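Local coordinates for protein decapping nuclease RAI1 (Candida albicans, PDB 5BUD) that removes the NAD cap from a subset of RNAs with the aid of divalent metal ions, and binds and stabilises the exoribonuclease RAT1, at residues S260-L265 with E317-C322; K267-C272 with F297-I302. All coordinates share one frame; numbering follows the deposited sequence.

Contact 1: residues S260-L265 with E317-C322; sequences SFEQKL and EKKINC. With nucleotides of chain C.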
loop_
_atom_site.group_PDB
_atom_site.type_symbol
_atom_site.label_atom_id
_atom_site.label_comp_id
_atom_site.label_asym_id
_atom_site.label_seq_id
_atom_site.Cartn_x
_atom_site.Cartn_y
_atom_site.Cartn_z
ATOM N N SER A 260 -1.967 1.684 20.608
ATOM C CA SER A 260 -2.491 1.078 19.399
ATOM C C SER A 260 -2.640 2.105 18.264
ATOM O O SER A 260 -2.324 1.810 17.102
ATOM C CB SER A 260 -3.839 0.421 19.705
ATOM O OG SER A 260 -4.306 -0.239 18.565
ATOM N N PHE A 261 -3.111 3.304 18.586
ATOM C CA PHE A 261 -3.268 4.329 17.582
ATOM C C PHE A 261 -1.891 4.747 17.057
ATOM O O PHE A 261 -1.710 4.913 15.849
ATOM C CB PHE A 261 -4.079 5.552 18.072
ATOM C CG PHE A 261 -4.191 6.626 17.020
ATOM C CD1 PHE A 261 -5.025 6.451 15.906
ATOM C CD2 PHE A 261 -3.399 7.762 17.076
ATOM C CE1 PHE A 261 -5.067 7.414 14.910
ATOM C CE2 PHE A 261 -3.438 8.725 16.070
ATOM C CZ PHE A 261 -4.291 8.557 15.003
ATOM N N GLU A 262 -0.906 4.898 17.946
ATOM C CA GLU A 262 0.488 5.120 17.515
ATOM C C GLU A 262 0.966 4.055 16.514
ATOM O O GLU A 262 1.582 4.391 15.495
ATOM C CB GLU A 262 1.461 5.193 18.702
ATOM C CG GLU A 262 2.899 5.450 18.306
ATOM C CD GLU A 262 3.733 6.049 19.444
ATOM O OE1 GLU A 262 4.757 5.458 19.782
ATOM O OE2 GLU A 262 3.365 7.111 19.964
ATOM N N GLN A 263 0.694 2.784 16.809
ATOM C CA GLN A 263 1.105 1.686 15.941
ATOM C C GLN A 263 0.460 1.777 14.548
ATOM O O GLN A 263 1.144 1.583 13.543
ATOM C CB GLN A 263 0.798 0.327 16.591
ATOM C CG GLN A 263 1.591 0.112 17.873
ATOM C CD GLN A 263 1.182 -1.085 18.705
ATOM O OE1 GLN A 263 0.000 -1.437 18.825
ATOM N NE2 GLN A 263 2.168 -1.693 19.335
ATOM N N LYS A 264 -0.832 2.073 14.496
ATOM C CA LYS A 264 -1.568 2.204 13.217
ATOM C C LYS A 264 -1.080 3.391 12.431
ATOM O O LYS A 264 -0.970 3.322 11.195
ATOM C CB LYS A 264 -3.050 2.482 13.453
ATOM C CG LYS A 264 -3.906 1.324 13.871
ATOM C CD LYS A 264 -5.274 1.865 14.259
ATOM C CE LYS A 264 -6.363 0.857 13.993
ATOM N NZ LYS A 264 -7.544 1.262 14.780
ATOM N N LEU A 265 -0.865 4.509 13.141
ATOM C CA LEU A 265 -0.385 5.749 12.535
ATOM C C LEU A 265 1.006 5.605 11.963
ATOM O O LEU A 265 1.330 6.179 10.948
ATOM C CB LEU A 265 -0.416 6.905 13.554
ATOM C CG LEU A 265 -0.153 8.324 13.066
ATOM C CD1 LEU A 265 -1.316 8.823 12.233
ATOM C CD2 LEU A 265 0.104 9.250 14.255
ATOM N N GLU A 317 14.346 -0.277 22.166
ATOM C CA GLU A 317 14.086 -1.367 21.211
ATOM C C GLU A 317 12.602 -1.474 20.799
ATOM O O GLU A 317 12.313 -1.814 19.655
ATOM C CB GLU A 317 14.572 -2.717 21.775
ATOM C CG GLU A 317 14.767 -3.816 20.734
ATOM C CD GLU A 317 16.071 -3.711 19.955
ATOM O OE1 GLU A 317 16.937 -2.893 20.329
ATOM O OE2 GLU A 317 16.238 -4.466 18.965
ATOM N N LYS A 318 11.683 -1.193 21.723
ATOM C CA LYS A 318 10.240 -1.285 21.448
ATOM C C LYS A 318 9.551 0.021 21.011
ATOM O O LYS A 318 8.487 -0.023 20.426
ATOM C CB LYS A 318 9.485 -1.880 22.644
ATOM C CG LYS A 318 9.054 -3.333 22.433
ATOM C CD LYS A 318 8.344 -3.946 23.643
ATOM C CE LYS A 318 7.147 -3.133 24.131
ATOM N NZ LYS A 318 6.183 -2.783 23.051
ATOM N N LYS A 319 10.138 1.169 21.302
ATOM C CA LYS A 319 9.515 2.469 20.980
ATOM C C LYS A 319 9.642 2.753 19.490
ATOM O O LYS A 319 10.748 2.770 18.961
ATOM C CB LYS A 319 10.178 3.593 21.801
ATOM C CG LYS A 319 9.875 5.014 21.336
ATOM C CD LYS A 319 8.442 5.411 21.593
ATOM C CE LYS A 319 8.076 6.688 20.852
ATOM N NZ LYS A 319 6.640 7.097 21.015
ATOM N N ILE A 320 8.516 2.941 18.804
ATOM C CA ILE A 320 8.541 3.289 17.371
ATOM C C ILE A 320 9.368 4.553 17.094
ATOM O O ILE A 320 9.141 5.593 17.674
ATOM C CB ILE A 320 7.115 3.471 16.774
ATOM C CG1 ILE A 320 6.416 2.111 16.697
ATOM C CG2 ILE A 320 7.204 4.064 15.371
ATOM C CD1 ILE A 320 4.913 2.187 16.496
ATOM N N ASN A 321 10.333 4.413 16.202
ATOM C CA ASN A 321 11.145 5.508 15.710
ATOM C C ASN A 321 11.272 5.435 14.188
ATOM O O ASN A 321 11.848 4.487 13.625
ATOM C CB ASN A 321 12.526 5.437 16.332
ATOM C CG ASN A 321 13.414 6.560 15.870
ATOM O OD1 ASN A 321 13.954 6.518 14.777
ATOM N ND2 ASN A 321 13.575 7.578 16.709
ATOM N N CYS A 322 10.782 6.473 13.526
ATOM C CA CYS A 322 10.670 6.456 12.066
ATOM C C CYS A 322 12.018 6.450 11.382
ATOM O O CYS A 322 12.187 5.770 10.381
ATOM C CB CYS A 322 9.816 7.630 11.598
ATOM S SG CYS A 322 8.086 7.477 12.066
ATOM P P U C 3 -10.256 -0.961 12.975
ATOM O OP1 U C 3 -11.018 0.022 13.764
ATOM O OP2 U C 3 -8.801 -0.797 12.782
ATOM O "O5'" U C 3 -10.519 -2.400 13.598
ATOM C "C5'" U C 3 -11.848 -2.793 13.991
ATOM C "C4'" U C 3 -11.807 -3.583 15.264
ATOM O "O4'" U C 3 -11.227 -4.888 15.008
ATOM C "C3'" U C 3 -10.983 -2.967 16.390
ATOM O "O3'" U C 3 -11.634 -3.280 17.604
ATOM C "C2'" U C 3 -9.634 -3.662 16.250
ATOM O "O2'" U C 3 -8.894 -3.737 17.453
ATOM C "C1'" U C 3 -10.059 -5.057 15.790
ATOM N N1 U C 3 -9.062 -5.754 14.967
ATOM C C2 U C 3 -8.550 -6.948 15.442
ATOM O O2 U C 3 -8.867 -7.424 16.519
ATOM N N3 U C 3 -7.644 -7.559 14.611
ATOM C C4 U C 3 -7.203 -7.111 13.384
ATOM O O4 U C 3 -6.382 -7.779 12.755
ATOM C C5 U C 3 -7.782 -5.872 12.959
ATOM C C6 U C 3 -8.673 -5.254 13.744
HETATM O O HOH W 1 5.863 2.776 19.967
#

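Contact 2: residues K267-C272 with F297-I302; sequences KAWCQC and FNTEEI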
loop_
_atom_site.group_PDB
_atom_site.type_symbol
_atom_site.label_atom_id
_atom_site.label_comp_id
_atom_site.label_asym_id
_atom_site.label_seq_id
_atom_site.Cartn_x
_atom_site.Cartn_y
_atom_site.Cartn_z
ATOM N N LYS A 267 2.171 2.736 10.708
ATOM C CA LYS A 267 1.936 1.943 9.489
ATOM C C LYS A 267 1.392 2.844 8.366
ATOM O O LYS A 267 1.797 2.717 7.217
ATOM C CB LYS A 267 0.962 0.800 9.750
ATOM C CG LYS A 267 1.505 -0.388 10.532
ATOM C CD LYS A 267 0.334 -1.280 10.917
ATOM C CE LYS A 267 0.748 -2.561 11.612
ATOM N NZ LYS A 267 0.852 -2.329 13.079
ATOM N N ALA A 268 0.487 3.762 8.717
ATOM C CA ALA A 268 -0.002 4.762 7.753
ATOM C C ALA A 268 1.128 5.650 7.234
ATOM O O ALA A 268 1.246 5.918 6.019
ATOM C CB ALA A 268 -1.114 5.595 8.370
ATOM N N TRP A 269 1.969 6.123 8.149
ATOM C CA TRP A 269 3.153 6.866 7.760
ATOM C C TRP A 269 4.013 6.024 6.822
ATOM O O TRP A 269 4.449 6.520 5.761
ATOM C CB TRP A 269 3.971 7.360 8.984
ATOM C CG TRP A 269 5.267 8.006 8.596
ATOM C CD1 TRP A 269 5.460 9.327 8.240
ATOM C CD2 TRP A 269 6.541 7.377 8.474
ATOM N NE1 TRP A 269 6.774 9.546 7.932
ATOM C CE2 TRP A 269 7.458 8.366 8.041
ATOM C CE3 TRP A 269 7.004 6.074 8.704
ATOM C CZ2 TRP A 269 8.811 8.084 7.815
ATOM C CZ3 TRP A 269 8.336 5.796 8.506
ATOM C CH2 TRP A 269 9.236 6.803 8.072
ATOM N N CYS A 270 4.256 4.760 7.158
ATOM C CA CYS A 270 5.111 3.924 6.289
ATOM C C CYS A 270 4.594 3.907 4.835
ATOM O O CYS A 270 5.348 4.049 3.851
ATOM C CB CYS A 270 5.202 2.481 6.801
ATOM S SG CYS A 270 6.286 2.269 8.244
ATOM N N GLN A 271 3.289 3.733 4.734
ATOM C CA GLN A 271 2.609 3.562 3.468
ATOM C C GLN A 271 2.663 4.886 2.652
ATOM O O GLN A 271 2.959 4.891 1.449
ATOM C CB GLN A 271 1.189 3.034 3.815
ATOM C CG GLN A 271 0.054 3.229 2.836
ATOM C CD GLN A 271 -1.302 2.810 3.432
ATOM O OE1 GLN A 271 -1.427 2.591 4.641
ATOM N NE2 GLN A 271 -2.317 2.682 2.575
ATOM N N CYS A 272 2.474 6.001 3.332
ATOM C CA CYS A 272 2.377 7.301 2.676
ATOM C C CYS A 272 3.722 7.929 2.408
ATOM O O CYS A 272 3.893 8.566 1.372
ATOM C CB CYS A 272 1.501 8.233 3.500
ATOM S SG CYS A 272 -0.218 7.704 3.516
ATOM N N PHE A 297 -3.738 14.641 9.330
ATOM C CA PHE A 297 -2.342 14.646 9.711
ATOM C C PHE A 297 -1.501 14.900 8.489
ATOM O O PHE A 297 -1.778 14.359 7.406
ATOM C CB PHE A 297 -1.924 13.299 10.298
ATOM C CG PHE A 297 -2.650 12.954 11.571
ATOM C CD1 PHE A 297 -2.089 13.259 12.801
ATOM C CD2 PHE A 297 -3.884 12.346 11.531
ATOM C CE1 PHE A 297 -2.754 12.930 13.985
ATOM C CE2 PHE A 297 -4.586 12.049 12.699
ATOM C CZ PHE A 297 -3.999 12.323 13.939
ATOM N N ASN A 298 -0.465 15.700 8.666
ATOM C CA ASN A 298 0.553 15.883 7.635
ATOM C C ASN A 298 1.591 14.801 7.803
ATOM O O ASN A 298 2.184 14.686 8.872
ATOM C CB ASN A 298 1.185 17.255 7.739
ATOM C CG ASN A 298 0.203 18.363 7.490
ATOM O OD1 ASN A 298 -0.497 18.382 6.460
ATOM N ND2 ASN A 298 0.127 19.299 8.423
ATOM N N THR A 299 1.793 13.999 6.755
ATOM C CA THR A 299 2.685 12.868 6.788
ATOM C C THR A 299 4.059 13.207 7.375
ATOM O O THR A 299 4.557 12.480 8.252
ATOM C CB THR A 299 2.849 12.298 5.383
ATOM O OG1 THR A 299 1.542 11.893 4.923
ATOM C CG2 THR A 299 3.851 11.122 5.360
ATOM N N GLU A 300 4.635 14.322 6.927
ATOM C CA GLU A 300 5.961 14.725 7.362
ATOM C C GLU A 300 6.031 15.060 8.859
ATOM O O GLU A 300 7.115 15.045 9.447
ATOM C CB GLU A 300 6.502 15.881 6.526
ATOM C CG GLU A 300 5.934 17.247 6.891
ATOM C CD GLU A 300 6.483 18.366 6.008
ATOM O OE1 GLU A 300 7.523 18.160 5.335
ATOM O OE2 GLU A 300 5.877 19.463 6.004
ATOM N N GLU A 301 4.896 15.325 9.482
ATOM C CA GLU A 301 4.865 15.672 10.922
ATOM C C GLU A 301 4.691 14.462 11.834
ATOM O O GLU A 301 5.021 14.517 13.026
ATOM C CB GLU A 301 3.764 16.681 11.194
ATOM C CG GLU A 301 4.062 18.045 10.592
ATOM C CD GLU A 301 2.937 19.065 10.731
ATOM O OE1 GLU A 301 1.759 18.704 10.974
ATOM O OE2 GLU A 301 3.257 20.270 10.607
ATOM N N ILE A 302 4.184 13.352 11.282
ATOM C CA ILE A 302 4.005 12.146 12.074
ATOM C C ILE A 302 5.265 11.677 12.865
ATOM O O ILE A 302 5.126 11.341 14.024
ATOM C CB ILE A 302 3.394 10.998 11.227
ATOM C CG1 ILE A 302 1.961 11.396 10.842
ATOM C CG2 ILE A 302 3.382 9.701 12.005
ATOM C CD1 ILE A 302 1.355 10.529 9.755
#

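Contact 1: residues S260-L265 with E317-C322
Glu262 and Lys319 form a salt bridge that ties helix 255-275 of this PD-(D/E)XK nuclease domain to the loop leading into helix 322-339. The glutamate leaves the helix with CB directed at the loop and CG anti to the backbone N (chi1 -179°). Its CG passes 4.2 Å from Ile320 CD1; beyond it the chain runs on extended, and Glu262 OE1 takes a hydrogen bond of 2.8 Å from Lys319 NZ. The ammonium comes in on the syn side of OE1, 21° out of the carboxylate plane, and the two side chains cross at about a right angle. A water donates to Glu262 OE1 and accepts from Ile320 N, bridging the carboxylate to the loop backbone, while OE2 is hydrogen-bonded to the hydroxyl OG1 of Thr312. Lys319 starts out pointing away from the helix and bends back at chi2 (70°); its NZ also donates to the carbonyl oxygens of Ile306 and Thr312, so three hydrogen bonds grip the ammonium. Next to the charged pair, Ile320 sets its terminal methyl against the helix backbone, with CD1 3.9 Å from Gln263 CA. Lys264 leaves the helix on the side away from the loop; its NZ hydrogen-bonds to Ser249 OG and makes a weak hydrogen bond of 3.1 Å to OP2 of U3 of chain C.

Contact 2: residues K267-C272 with F297-I302
Trp269 and Thr299 meet at the edge of the indole, where the carbonyl oxygen of Thr299 lies in the ring plane, 3.3 Å from Trp269 CD1. The threonine methyl supports the same corner, with CG2 3.8 Å from Trp269 CD1, and the two side chains cross at about a right angle. Ile302 packs close by, its CG2 3.9 Å from Trp269 CB. One helical turn along from the tryptophan, Cys272 brings its CB to 3.9 Å from Thr299 OG1, so that Thr299 touches two successive turns of the helix.

The next shell holds Thr299 and the turn. Thr299 has OG1 anti to its carbonyl carbon (chi1 -60°), an orientation in which the hydroxyl bonds to the backbone oxygen of Val277 and CG2 is left for the indole. The Thr299 carbonyl at the ring edge also accepts a bond from Ile302 N, part of the turn that ends the strand. That turn is further tied by Asn298, whose ND2 donates to Glu301 OE1 at 3.1 Å from above the carboxylate plane. The Trp269 ring also meets Phe273.

Gln271 OE1 accepts from Lys247 NZ and its NE2 makes a weak hydrogen bond to an RNA phosphate, consistent with its inferred role in substrate binding. Helix 255-275 here lies over the strands of the nuclease core: Cys272 rests on Ile280 and on the metal ligand Glu245, Thr299 and Ile302 cover Ile280 as well, and Trp269 reaches Pro303 at the start of helix 302-307.

In the fold
Contacts 1 and 2 lie on successive parts of helix 255-275, their centres 12 Å apart. Along the chain the helix comes first; strands 279-285 and 291-298 follow, then the turn of 297-302, helix 302-307 and finally the loop of 317-322, so the partner of contact 2 precedes that of contact 1. The two join directly where Cys322 packs on Trp269, Leu265 on Ile302 and Phe261 on Phe297. Contact 2 is the more deeply buried, its centre about 12 Å from the centre of the chain, whereas that of contact 1 lies about 18 Å out. The shared helix thus links the metal-bearing core, the RNA and the outer loop.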